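Local coordinates for OxsB protein (Bacillus megaterium, PDB 5UL3) that catalyses the cobalamin-dependent, radical-SAM oxidative ring contraction of dAMP to an oxetane aldehyde, a step in the biosynthesis of the antiviral nucleoside oxetanocin A, at residues 435-439 and 440-444; 483-486 and 487-490; 585-588 and 589-592; 649-652 and 653-656. All blocks are in the same frame, centred on the assembly; numbering follows the deposited sequence.

Contact 1: 435-439 and 440-444; sequences VESGS and NQQLK. With EDO (1,2-ethanediol), chain X.
The flat carboxamide of Q442 meets the S437 hydroxyl through its oxygen: OG of S437 donates to OE1 of Q442 at 2.6 Å, bent 125° at the carbonyl oxygen and 16° off the amide plane. N489 ND2 donates to the same OE1, while NE2 of Q442 is bonded to M475 O and D477 OD1, so the amide is fixed at both ends. With CG anti to the backbone N (chi1 -170°) and the chain extended, Q442 runs back past the S437 hydroxyl, whose OG is 3.4 Å from Q442 CB. That OG also accepts from S439 N at 3.0 Å, closing an ST turn. S439 is the N-cap: its OG accepts from Q442 N at 3.2 Å and bonds E488, and its O takes L443 N at 2.8 Å. L443 CD2 packs 3.6 Å from S437 CB. Facing the other way, both E436 oxygens accept hydroxyls of an ethanediol, probably from the crystallisation liquor, OE1 of E436 from its O2 at 2.6 Å. E436 binds S-adenosylmethionine, and the whole is a capped strand-to-helix turn of the partial TIM barrel in the radical SAM domain.

Contact 2: 483-486 and 487-490; sequences LDNL and KENL
E488 folds back over the preceding helical turn, and its side chain tracks the carbonyl of D484. CB lies 3.6 Å from D484 O, CG comes closer, to 3.2 Å from the same oxygen, which also accepts the backbone N-H of E488, and CD stands 3.4 Å from it. The carboxylate then divides: OE2 lies 3.5 Å from D484 O, whereas OE1 reaches N485. There ND2 of N485 gives OE1 of E488 only a weak bond, 3.4 Å long and bent to 124° at the hydrogen, the two groups lying side by side with their planes 50° apart. The firmer partner of E488 OE1 is the hydroxyl of S439. N485 has its own outside partners, R445 on OD1 and Q441 on ND2, which hold its amide flip.

One residue before E488, K487 leaves the helix as a fully extended chain. Its CG passes 3.5 Å from L483 O, and a water bridges its NZ, weakly, to OD1 of D484, the ammonium itself being bonded to S649. L490 CG lies 3.2 Å from L486 O, the acceptor of the L490 N-H at 2.8 Å. These are the first two turns or so of the amphipathic helix 484-493, polar toward the loop after strand 432-436 and apolar toward helices 588-617 (L483, L486) and 620-648 (L490), probably of the C-terminal helix bundle.

Contact 3: 585-588 and 589-592; sequences FVDK and TNGN. With EDO (1,2-ethanediol), chain Q.
An aspartate N-cap opens the long helix 588-617, and residues 585-592 cover the cap and the first turn. D587 holds its CG anti to the backbone N (chi1 -177°), which swings the carboxylate toward the backbone N-H groups of the first turn. OD1 of D587 accepts from N590 N at 3.1 Å, a straight bond that arrives 45° above the carboxylate plane. The carbonyl of the same residue starts the regular helical bonding, D587 O taking G591 N at 2.9 Å.

The carboxylate of D587 also lies stacked on the amide of N590, the planes 17° apart and ND2 of N590 3.7 Å from CG of D587. Both groups are tied to the loop at G482, OD2 of D587 accepting from its N and ND2 of N590 donating to its O. One water donates to OD1 of N590 at 2.7 Å and weakly to D587 OD1; another donates to OD2 of D587.

On another side of the turn, F585 lays its ring against the glycine: CG of F585 is 3.4 Å from CA of G591, and N590 O stands over the same face near the rim. The ring can come this close because G591 carries no side chain. T589 OG1 is hydrogen-bonded to O2 of an ethanediol, probably from the crystallisation liquor, at 2.9 Å. The negative carboxylate at the amino end of the helix probably interacts favourably with its dipole, and this, with the G482 N-H, would be expected to favour the ionised form of D587.

Contact 4: 649-652 and 653-656; sequences SPDK and ESQI
The backbone turns from an extended D651 straight into helical angles at K652, and D651 is the N-cap of helix 652-664. Its CG sits between the backbone N and the carbonyl carbon (chi1 59°), bringing the carboxylate back over the first turn. OD1 of D651 accepts from S654 N at 2.8 Å, on its syn side and 31° out of the carboxylate plane, while the D651 carbonyl takes Q655 N at 3.0 Å. S654 OG lies 3.1 Å from D651 OD1.

The second acid, E653, bends at chi2 (about CB-CG) so that its OE1 comes 3.5 Å from D651 OD1. These like charges are close, which could raise the proton affinity of one of them; K487 makes a long, weak ion pair with OD2 of D651. S654 and Q655 rest against Y646, joining helix 652-664 to helix 620-648. In the same first turn, I656 lays CG1 3.4 Å from K652 O, and a water donates to that same oxygen of K652 at 3.2 Å.

Contact 2 is the middle piece. It meets contact 1, with centres 10 Å apart, where S439 OG and E488 OE1 lie 2.6 Å apart, so that the helix cap after strand 432-436 is pinned to helix 484-493. Its other faces meet contact 3 through L483 CD2, 3.5 Å from N590 OD1, and contact 4 through K487 NZ, 2.7 Å from S649 OG. Contacts 3 and 4 do not touch, their nearest atoms being about 8 Å apart. Contact 1 is nearest the cofactors, the L443 side chain lying about 10 Å from the iron-sulfur cluster; contact 4 lies away from the annotated sites. The series thus runs from the radical SAM domain outward to C-terminal helices.

Contact 1: 435-439 and 440-444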
ATOM      1  N   VAL A 435     -14.481  -6.940   1.466  1.00 25.72           N
ATOM      2  CA  VAL A 435     -15.702  -7.616   1.927  1.00 24.61           C
ATOM      3  C   VAL A 435     -15.667  -7.819   3.442  1.00 27.77           C
ATOM      4  O   VAL A 435     -16.591  -7.417   4.167  1.00 25.88           O
ATOM      5  CB  VAL A 435     -15.870  -8.956   1.182  1.00 27.32           C
ATOM      6  CG1 VAL A 435     -16.925  -9.822   1.825  1.00 26.39           C
ATOM      7  CG2 VAL A 435     -16.205  -8.713  -0.295  1.00 24.56           C
ATOM      8  N   GLU A 436     -14.624  -8.498   3.923  1.00 24.79           N
ATOM      9  CA  GLU A 436     -14.263  -8.746   5.323  1.00 25.33           C
ATOM     10  C   GLU A 436     -15.167  -9.761   6.031  1.00 25.52           C
ATOM     11  O   GLU A 436     -14.705 -10.478   6.923  1.00 25.57           O
ATOM     12  CB  GLU A 436     -14.218  -7.428   6.132  1.00 30.69           C
ATOM     13  CG  GLU A 436     -13.232  -6.340   5.611  1.00 33.47           C
ATOM     14  CD  GLU A 436     -11.899  -6.859   5.078  1.00 30.43           C
ATOM     15  OE1 GLU A 436     -11.324  -6.207   4.174  1.00 40.28           O
ATOM     16  OE2 GLU A 436     -11.395  -7.895   5.543  1.00 30.57           O
ATOM     17  N   SER A 437     -16.437  -9.860   5.646  1.00 25.27           N
ATOM     18  CA  SER A 437     -17.306 -10.804   6.344  1.00 24.52           C
ATOM     19  C   SER A 437     -18.473 -11.201   5.454  1.00 23.94           C
ATOM     20  O   SER A 437     -18.877 -10.451   4.566  1.00 25.33           O
ATOM     21  CB  SER A 437     -17.835 -10.204   7.659  1.00 26.33           C
ATOM     22  OG  SER A 437     -18.744 -11.108   8.287  1.00 26.56           O
ATOM     23  N   GLY A 438     -19.022 -12.386   5.714  1.00 26.66           N
ATOM     24  CA  GLY A 438     -20.281 -12.784   5.120  1.00 30.02           C
ATOM     25  C   GLY A 438     -21.412 -12.930   6.112  1.00 29.96           C
ATOM     26  O   GLY A 438     -22.457 -13.491   5.757  1.00 33.34           O
ATOM     27  N   SER A 439     -21.245 -12.460   7.345  1.00 28.08           N
ATOM     28  CA  SER A 439     -22.246 -12.577   8.398  1.00 27.85           C
ATOM     29  C   SER A 439     -22.756 -11.186   8.740  1.00 30.54           C
ATOM     30  O   SER A 439     -21.961 -10.292   9.047  1.00 26.45           O
ATOM     31  CB  SER A 439     -21.641 -13.247   9.634  1.00 32.48           C
ATOM     32  OG  SER A 439     -22.305 -12.826  10.819  1.00 32.03           O
ATOM     33  N   ASN A 440     -24.076 -10.989   8.692  1.00 28.05           N
ATOM     34  CA  ASN A 440     -24.578  -9.626   8.869  1.00 26.88           C
ATOM     35  C   ASN A 440     -24.237  -9.074  10.254  1.00 26.18           C
ATOM     36  O   ASN A 440     -23.884  -7.894  10.386  1.00 27.33           O
ATOM     37  CB  ASN A 440     -26.079  -9.580   8.590  1.00 32.66           C
ATOM     38  CG  ASN A 440     -26.376  -9.676   7.106  1.00 39.32           C
ATOM     39  OD1 ASN A 440     -25.575  -9.231   6.285  1.00 36.59           O
ATOM     40  ND2 ASN A 440     -27.513 -10.271   6.754  1.00 38.01           N
ATOM     41  N   GLN A 441     -24.317  -9.909  11.292  1.00 27.17           N
ATOM     42  CA  GLN A 441     -23.905  -9.475  12.627  1.00 29.54           C
ATOM     43  C   GLN A 441     -22.431  -9.086  12.648  1.00 29.32           C
ATOM     44  O   GLN A 441     -22.059  -8.041  13.191  1.00 26.57           O
ATOM     45  CB  GLN A 441     -24.155 -10.585  13.649  1.00 37.14           C
ATOM     46  CG  GLN A 441     -25.610 -10.845  13.950  1.00 43.42           C
ATOM     47  CD  GLN A 441     -25.796 -12.014  14.904  1.00 49.88           C
ATOM     48  OE1 GLN A 441     -24.829 -12.650  15.332  1.00 41.10           O
ATOM     49  NE2 GLN A 441     -27.050 -12.304  15.240  1.00 62.56           N
ATOM     50  N   GLN A 442     -21.570  -9.924  12.063  1.00 27.89           N
ATOM     51  CA  GLN A 442     -20.138  -9.625  12.077  1.00 25.13           C
ATOM     52  C   GLN A 442     -19.825  -8.388  11.253  1.00 25.54           C
ATOM     53  O   GLN A 442     -19.007  -7.558  11.666  1.00 26.33           O
ATOM     54  CB  GLN A 442     -19.337 -10.831  11.574  1.00 27.10           C
ATOM     55  CG  GLN A 442     -17.818 -10.709  11.765  1.00 24.89           C
ATOM     56  CD  GLN A 442     -17.092 -11.922  11.210  1.00 24.20           C
ATOM     57  OE1 GLN A 442     -17.411 -12.381  10.121  1.00 26.88           O
ATOM     58  NE2 GLN A 442     -16.156 -12.468  11.972  1.00 23.36           N
ATOM     59  N   LEU A 443     -20.493  -8.221  10.106  1.00 25.19           N
ATOM     60  CA  LEU A 443     -20.317  -6.998   9.327  1.00 22.63           C
ATOM     61  C   LEU A 443     -20.632  -5.763  10.163  1.00 34.38           C
ATOM     62  O   LEU A 443     -19.965  -4.727  10.045  1.00 26.85           O
ATOM     63  CB  LEU A 443     -21.198  -7.036   8.079  1.00 23.42           C
ATOM     64  CG  LEU A 443     -20.639  -7.930   6.963  1.00 27.54           C
ATOM     65  CD1 LEU A 443     -21.714  -8.197   5.926  1.00 29.02           C
ATOM     66  CD2 LEU A 443     -19.409  -7.266   6.307  1.00 24.53           C
ATOM     67  N   LYS A 444     -21.647  -5.852  11.024  1.00 25.82           N
ATOM     68  CA  LYS A 444     -21.969  -4.711  11.866  1.00 27.93           C
ATOM     69  C   LYS A 444     -20.904  -4.494  12.944  1.00 21.91           C
ATOM     70  O   LYS A 444     -20.554  -3.343  13.245  1.00 28.67           O
ATOM     71  CB  LYS A 444     -23.366  -4.906  12.478  1.00 28.42           C
ATOM     72  CG  LYS A 444     -23.912  -3.671  13.154  1.00 44.91           C
ATOM     73  CD  LYS A 444     -25.326  -3.939  13.655  1.00 53.50           C
ATOM     74  CE  LYS A 444     -25.596  -3.242  14.978  1.00 58.38           C
ATOM     75  NZ  LYS A 444     -26.782  -3.840  15.658  1.00 53.18           N
TER
HETATM   76  C1  EDO X 823      -7.916  -7.375   5.846  1.00 56.72           C
HETATM   77  O1  EDO X 823      -8.937  -8.318   5.468  1.00 38.59           O
HETATM   78  C2  EDO X 823      -8.448  -5.940   5.844  1.00 53.24           C
HETATM   79  O2  EDO X 823      -8.845  -5.536   4.519  1.00 41.89           O

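Contact 2: 483-486 and 487-490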
ATOM      1  N   LEU A 483     -21.112 -20.003  17.520  1.00 36.60           N
ATOM      2  CA  LEU A 483     -20.652 -20.444  16.210  1.00 37.90           C
ATOM      3  C   LEU A 483     -21.497 -19.920  15.051  1.00 31.98           C
ATOM      4  O   LEU A 483     -21.132 -20.154  13.891  1.00 36.67           O
ATOM      5  CB  LEU A 483     -20.614 -21.980  16.162  1.00 30.85           C
ATOM      6  CG  LEU A 483     -19.660 -22.672  17.140  1.00 37.17           C
ATOM      7  CD1 LEU A 483     -19.877 -24.189  17.157  1.00 39.36           C
ATOM      8  CD2 LEU A 483     -18.205 -22.355  16.808  1.00 33.91           C
ATOM      9  N   ASP A 484     -22.600 -19.211  15.326  1.00 29.51           N
ATOM     10  CA  ASP A 484     -23.527 -18.810  14.264  1.00 32.81           C
ATOM     11  C   ASP A 484     -22.830 -17.993  13.178  1.00 37.24           C
ATOM     12  O   ASP A 484     -23.065 -18.204  11.984  1.00 30.10           O
ATOM     13  CB  ASP A 484     -24.691 -17.996  14.840  1.00 38.10           C
ATOM     14  CG  ASP A 484     -25.730 -18.855  15.530  1.00 50.05           C
ATOM     15  OD1 ASP A 484     -25.594 -20.096  15.504  1.00 45.27           O
ATOM     16  OD2 ASP A 484     -26.685 -18.276  16.094  1.00 48.55           O
ATOM     17  N   ASN A 485     -22.011 -17.014  13.575  1.00 33.00           N
ATOM     18  CA  ASN A 485     -21.352 -16.169  12.573  1.00 33.22           C
ATOM     19  C   ASN A 485     -20.377 -16.969  11.712  1.00 31.41           C
ATOM     20  O   ASN A 485     -20.211 -16.658  10.524  1.00 31.82           O
ATOM     21  CB  ASN A 485     -20.598 -15.015  13.233  1.00 29.41           C
ATOM     22  CG  ASN A 485     -21.517 -13.988  13.890  1.00 34.43           C
ATOM     23  OD1 ASN A 485     -21.043 -13.086  14.553  1.00 30.43           O
ATOM     24  ND2 ASN A 485     -22.826 -14.142  13.727  1.00 35.01           N
ATOM     25  N   LEU A 486     -19.726 -17.990  12.278  1.00 28.78           N
ATOM     26  CA  LEU A 486     -18.846 -18.821  11.455  1.00 30.14           C
ATOM     27  C   LEU A 486     -19.650 -19.617  10.441  1.00 35.48           C
ATOM     28  O   LEU A 486     -19.258 -19.720   9.276  1.00 28.91           O
ATOM     29  CB  LEU A 486     -18.001 -19.760  12.324  1.00 27.00           C
ATOM     30  CG  LEU A 486     -17.073 -19.133  13.377  1.00 29.13           C
ATOM     31  CD1 LEU A 486     -16.371 -20.222  14.174  1.00 31.15           C
ATOM     32  CD2 LEU A 486     -16.049 -18.143  12.758  1.00 29.92           C
ATOM     33  N   LYS A 487     -20.781 -20.192  10.860  1.00 29.95           N
ATOM     34  CA  LYS A 487     -21.628 -20.905   9.912  1.00 32.47           C
ATOM     35  C   LYS A 487     -22.111 -19.978   8.808  1.00 29.94           C
ATOM     36  O   LYS A 487     -22.142 -20.369   7.635  1.00 30.49           O
ATOM     37  CB  LYS A 487     -22.820 -21.533  10.639  1.00 33.22           C
ATOM     38  CG  LYS A 487     -22.411 -22.578  11.653  1.00 30.85           C
ATOM     39  CD  LYS A 487     -23.642 -23.313  12.215  1.00 42.53           C
ATOM     40  CE  LYS A 487     -23.236 -24.472  13.113  1.00 47.32           C
ATOM     41  NZ  LYS A 487     -24.421 -25.241  13.629  1.00 51.88           N
ATOM     42  N   GLU A 488     -22.515 -18.758   9.170  1.00 27.73           N
ATOM     43  CA  GLU A 488     -22.939 -17.785   8.167  1.00 25.57           C
ATOM     44  C   GLU A 488     -21.793 -17.450   7.216  1.00 30.12           C
ATOM     45  O   GLU A 488     -21.992 -17.332   6.001  1.00 31.74           O
ATOM     46  CB  GLU A 488     -23.452 -16.517   8.849  1.00 31.00           C
ATOM     47  CG  GLU A 488     -24.749 -16.703   9.646  1.00 37.35           C
ATOM     48  CD  GLU A 488     -24.911 -15.668  10.758  1.00 47.45           C
ATOM     49  OE1 GLU A 488     -24.241 -14.619  10.712  1.00 41.73           O
ATOM     50  OE2 GLU A 488     -25.709 -15.910  11.694  1.00 54.81           O
ATOM     51  N   ASN A 489     -20.587 -17.300   7.758  1.00 27.32           N
ATOM     52  CA  ASN A 489     -19.420 -17.021   6.918  1.00 28.23           C
ATOM     53  C   ASN A 489     -19.152 -18.160   5.942  1.00 31.70           C
ATOM     54  O   ASN A 489     -18.904 -17.930   4.754  1.00 28.17           O
ATOM     55  CB  ASN A 489     -18.202 -16.787   7.802  1.00 25.53           C
ATOM     56  CG  ASN A 489     -18.128 -15.370   8.310  1.00 24.23           C
ATOM     57  OD1 ASN A 489     -18.861 -14.502   7.846  1.00 24.61           O
ATOM     58  ND2 ASN A 489     -17.242 -15.126   9.259  1.00 25.69           N
ATOM     59  N   LEU A 490     -19.140 -19.394   6.450  1.00 25.03           N
ATOM     60  CA  LEU A 490     -18.870 -20.550   5.605  1.00 32.96           C
ATOM     61  C   LEU A 490     -19.896 -20.668   4.485  1.00 32.13           C
ATOM     62  O   LEU A 490     -19.533 -20.941   3.329  1.00 31.55           O
ATOM     63  CB  LEU A 490     -18.855 -21.818   6.458  1.00 30.56           C
ATOM     64  CG  LEU A 490     -17.732 -21.958   7.487  1.00 28.06           C
ATOM     65  CD1 LEU A 490     -18.059 -23.102   8.450  1.00 32.04           C
ATOM     66  CD2 LEU A 490     -16.387 -22.210   6.780  1.00 28.78           C
TER
HETATM   67  O   HOH W   1     -24.104 -22.762  15.880  1.00 50.88           O

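Contact 3: 585-588 and 589-592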
ATOM      1  N   PHE A 585      -9.991 -14.189  22.905  1.00 34.22           N
ATOM      2  CA  PHE A 585     -11.383 -14.239  22.475  1.00 34.59           C
ATOM      3  C   PHE A 585     -12.306 -14.353  23.679  1.00 36.11           C
ATOM      4  O   PHE A 585     -12.022 -15.101  24.616  1.00 38.92           O
ATOM      5  CB  PHE A 585     -11.620 -15.434  21.548  1.00 35.70           C
ATOM      6  CG  PHE A 585     -11.037 -15.263  20.165  1.00 33.00           C
ATOM      7  CD1 PHE A 585      -9.665 -15.220  19.971  1.00 38.11           C
ATOM      8  CD2 PHE A 585     -11.869 -15.172  19.070  1.00 32.47           C
ATOM      9  CE1 PHE A 585      -9.127 -15.063  18.695  1.00 37.33           C
ATOM     10  CE2 PHE A 585     -11.351 -15.006  17.787  1.00 32.28           C
ATOM     11  CZ  PHE A 585      -9.969 -14.957  17.603  1.00 34.46           C
ATOM     12  N   VAL A 586     -13.429 -13.631  23.626  1.00 31.77           N
ATOM     13  CA  VAL A 586     -14.409 -13.695  24.706  1.00 36.81           C
ATOM     14  C   VAL A 586     -15.097 -15.057  24.730  1.00 45.52           C
ATOM     15  O   VAL A 586     -15.543 -15.514  25.792  1.00 38.09           O
ATOM     16  CB  VAL A 586     -15.422 -12.542  24.582  1.00 40.55           C
ATOM     17  CG1 VAL A 586     -16.422 -12.801  23.454  1.00 34.96           C
ATOM     18  CG2 VAL A 586     -16.147 -12.332  25.907  1.00 45.74           C
ATOM     19  N   ASP A 587     -15.179 -15.732  23.582  1.00 36.94           N
ATOM     20  CA  ASP A 587     -15.715 -17.087  23.480  1.00 38.03           C
ATOM     21  C   ASP A 587     -14.535 -18.051  23.336  1.00 42.99           C
ATOM     22  O   ASP A 587     -13.874 -18.078  22.293  1.00 34.62           O
ATOM     23  CB  ASP A 587     -16.683 -17.169  22.298  1.00 38.27           C
ATOM     24  CG  ASP A 587     -17.344 -18.527  22.149  1.00 37.13           C
ATOM     25  OD1 ASP A 587     -16.641 -19.561  22.154  1.00 43.47           O
ATOM     26  OD2 ASP A 587     -18.578 -18.552  21.982  1.00 45.69           O
ATOM     27  N   LYS A 588     -14.277 -18.851  24.382  1.00 37.24           N
ATOM     28  CA  LYS A 588     -13.089 -19.711  24.394  1.00 36.18           C
ATOM     29  C   LYS A 588     -13.084 -20.718  23.252  1.00 33.30           C
ATOM     30  O   LYS A 588     -12.012 -21.070  22.748  1.00 37.22           O
ATOM     31  CB  LYS A 588     -12.977 -20.467  25.718  1.00 45.39           C
ATOM     32  CG  LYS A 588     -12.458 -19.659  26.899  1.00 66.93           C
ATOM     33  CD  LYS A 588     -12.004 -20.599  28.022  1.00 72.65           C
ATOM     34  CE  LYS A 588     -11.776 -19.862  29.334  1.00 70.06           C
ATOM     35  NZ  LYS A 588     -13.055 -19.398  29.945  1.00 81.74           N
ATOM     36  N   THR A 589     -14.255 -21.219  22.854  1.00 35.30           N
ATOM     37  CA  THR A 589     -14.315 -22.130  21.715  1.00 38.81           C
ATOM     38  C   THR A 589     -13.827 -21.438  20.446  1.00 34.21           C
ATOM     39  O   THR A 589     -12.958 -21.957  19.728  1.00 34.95           O
ATOM     40  CB  THR A 589     -15.741 -22.645  21.521  1.00 43.03           C
ATOM     41  OG1 THR A 589     -16.200 -23.269  22.731  1.00 50.11           O
ATOM     42  CG2 THR A 589     -15.780 -23.665  20.411  1.00 33.28           C
ATOM     43  N   ASN A 590     -14.373 -20.255  20.168  1.00 29.93           N
ATOM     44  CA  ASN A 590     -13.926 -19.479  19.011  1.00 31.99           C
ATOM     45  C   ASN A 590     -12.436 -19.171  19.086  1.00 34.75           C
ATOM     46  O   ASN A 590     -11.721 -19.290  18.080  1.00 37.93           O
ATOM     47  CB  ASN A 590     -14.758 -18.209  18.894  1.00 30.66           C
ATOM     48  CG  ASN A 590     -16.178 -18.500  18.464  1.00 31.99           C
ATOM     49  OD1 ASN A 590     -16.465 -19.596  17.990  1.00 31.06           O
ATOM     50  ND2 ASN A 590     -17.072 -17.526  18.616  1.00 31.12           N
ATOM     51  N   GLY A 591     -11.934 -18.802  20.269  1.00 32.04           N
ATOM     52  CA  GLY A 591     -10.492 -18.645  20.434  1.00 34.77           C
ATOM     53  C   GLY A 591      -9.710 -19.911  20.130  1.00 35.66           C
ATOM     54  O   GLY A 591      -8.632 -19.864  19.520  1.00 31.58           O
ATOM     55  N   ASN A 592     -10.229 -21.063  20.559  1.00 32.20           N
ATOM     56  CA  ASN A 592      -9.564 -22.327  20.259  1.00 30.01           C
ATOM     57  C   ASN A 592      -9.602 -22.636  18.767  1.00 28.88           C
ATOM     58  O   ASN A 592      -8.639 -23.184  18.220  1.00 33.22           O
ATOM     59  CB  ASN A 592     -10.206 -23.474  21.047  1.00 35.20           C
ATOM     60  CG  ASN A 592      -9.969 -23.368  22.536  1.00 40.59           C
ATOM     61  OD1 ASN A 592      -9.090 -22.633  22.989  1.00 36.93           O
ATOM     62  ND2 ASN A 592     -10.751 -24.117  23.313  1.00 44.01           N
TER
HETATM   63  C1  EDO Q 816     -13.712 -24.841  26.659  1.00 66.00           C
HETATM   64  O1  EDO Q 816     -12.662 -23.945  27.045  1.00 71.61           O
HETATM   65  C2  EDO Q 816     -14.046 -24.610  25.192  1.00 59.47           C
HETATM   66  O2  EDO Q 816     -15.381 -25.041  24.915  1.00 54.45           O
HETATM   67  O   HOH W   2     -18.107 -20.842  19.710  1.00 34.72           O
HETATM   68  O   HOH W   3     -19.113 -21.503  23.044  1.00 46.35           O

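Contact 4: 649-652 and 653-656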
ATOM      1  N   SER A 649     -21.003 -28.643  16.350  1.00 36.19           N
ATOM      2  CA  SER A 649     -22.404 -28.264  16.188  1.00 44.35           C
ATOM      3  C   SER A 649     -22.887 -28.833  14.864  1.00 45.71           C
ATOM      4  O   SER A 649     -23.033 -28.117  13.869  1.00 43.16           O
ATOM      5  CB  SER A 649     -22.570 -26.743  16.242  1.00 44.61           C
ATOM      6  OG  SER A 649     -23.906 -26.342  16.001  1.00 51.43           O
ATOM      7  N   PRO A 650     -23.142 -30.138  14.813  1.00 45.11           N
ATOM      8  CA  PRO A 650     -23.545 -30.753  13.545  1.00 45.35           C
ATOM      9  C   PRO A 650     -24.933 -30.308  13.109  1.00 53.26           C
ATOM     10  O   PRO A 650     -25.790 -29.954  13.926  1.00 45.74           O
ATOM     11  CB  PRO A 650     -23.508 -32.256  13.847  1.00 47.26           C
ATOM     12  CG  PRO A 650     -23.657 -32.353  15.330  1.00 44.98           C
ATOM     13  CD  PRO A 650     -23.005 -31.123  15.901  1.00 43.55           C
ATOM     14  N   ASP A 651     -25.124 -30.287  11.791  1.00 46.26           N
ATOM     15  CA  ASP A 651     -26.429 -30.141  11.167  1.00 42.63           C
ATOM     16  C   ASP A 651     -26.407 -30.959   9.887  1.00 50.66           C
ATOM     17  O   ASP A 651     -25.340 -31.312   9.378  1.00 44.65           O
ATOM     18  CB  ASP A 651     -26.788 -28.674  10.881  1.00 49.82           C
ATOM     19  CG  ASP A 651     -25.782 -27.986   9.974  1.00 57.96           C
ATOM     20  OD1 ASP A 651     -25.839 -28.190   8.743  1.00 53.92           O
ATOM     21  OD2 ASP A 651     -24.937 -27.229  10.498  1.00 54.48           O
ATOM     22  N   LYS A 652     -27.602 -31.258   9.366  1.00 56.25           N
ATOM     23  CA  LYS A 652     -27.715 -32.195   8.249  1.00 55.57           C
ATOM     24  C   LYS A 652     -27.168 -31.606   6.957  1.00 52.70           C
ATOM     25  O   LYS A 652     -26.582 -32.329   6.142  1.00 52.57           O
ATOM     26  CB  LYS A 652     -29.170 -32.620   8.053  1.00 65.04           C
ATOM     27  CG  LYS A 652     -29.684 -33.599   9.093  1.00 81.89           C
ATOM     28  CD  LYS A 652     -31.166 -33.881   8.889  1.00 86.99           C
ATOM     29  CE  LYS A 652     -31.733 -34.724  10.021  1.00 91.26           C
ATOM     30  NZ  LYS A 652     -33.214 -34.866   9.903  1.00 87.23           N
ATOM     31  N   GLU A 653     -27.367 -30.304   6.743  1.00 53.33           N
ATOM     32  CA  GLU A 653     -26.883 -29.665   5.522  1.00 54.97           C
ATOM     33  C   GLU A 653     -25.362 -29.728   5.435  1.00 50.32           C
ATOM     34  O   GLU A 653     -24.797 -30.082   4.390  1.00 44.71           O
ATOM     35  CB  GLU A 653     -27.364 -28.213   5.463  1.00 49.02           C
ATOM     36  CG  GLU A 653     -28.857 -28.045   5.212  1.00 68.58           C
ATOM     37  CD  GLU A 653     -29.617 -27.556   6.438  1.00 85.92           C
ATOM     38  OE1 GLU A 653     -29.001 -27.428   7.520  1.00 76.33           O
ATOM     39  OE2 GLU A 653     -30.836 -27.298   6.315  1.00 89.76           O
ATOM     40  N   SER A 654     -24.679 -29.391   6.530  1.00 46.61           N
ATOM     41  CA  SER A 654     -23.224 -29.468   6.537  1.00 45.01           C
ATOM     42  C   SER A 654     -22.740 -30.907   6.439  1.00 50.15           C
ATOM     43  O   SER A 654     -21.690 -31.162   5.839  1.00 41.34           O
ATOM     44  CB  SER A 654     -22.668 -28.804   7.794  1.00 46.01           C
ATOM     45  OG  SER A 654     -22.993 -27.422   7.813  1.00 54.92           O
ATOM     46  N   GLN A 655     -23.487 -31.850   7.022  0.50 47.34           N
ATOM     47  CA  GLN A 655     -23.131 -33.263   6.919  0.50 49.46           C
ATOM     48  C   GLN A 655     -23.060 -33.706   5.462  0.50 45.34           C
ATOM     49  O   GLN A 655     -22.130 -34.415   5.065  0.50 47.13           O
ATOM     50  CB  GLN A 655     -24.146 -34.106   7.702  0.50 50.11           C
ATOM     51  CG  GLN A 655     -23.888 -35.606   7.700  0.50 53.80           C
ATOM     52  CD  GLN A 655     -24.845 -36.375   8.609  0.50 52.36           C
ATOM     53  OE1 GLN A 655     -25.873 -35.851   9.042  0.50 53.35           O
ATOM     54  NE2 GLN A 655     -24.503 -37.622   8.903  0.50 57.11           N
ATOM     55  N   ILE A 656     -24.024 -33.275   4.649  1.00 46.38           N
ATOM     56  CA  ILE A 656     -24.045 -33.644   3.236  1.00 45.23           C
ATOM     57  C   ILE A 656     -22.842 -33.053   2.512  1.00 47.40           C
ATOM     58  O   ILE A 656     -22.118 -33.758   1.798  1.00 48.52           O
ATOM     59  CB  ILE A 656     -25.367 -33.198   2.589  1.00 52.15           C
ATOM     60  CG1 ILE A 656     -26.537 -33.992   3.180  1.00 60.13           C
ATOM     61  CG2 ILE A 656     -25.293 -33.340   1.070  1.00 54.79           C
ATOM     62  CD1 ILE A 656     -27.904 -33.446   2.807  1.00 61.27           C
TER
HETATM   63  O   HOH W   4     -27.335 -35.394   6.870  1.00 55.82           O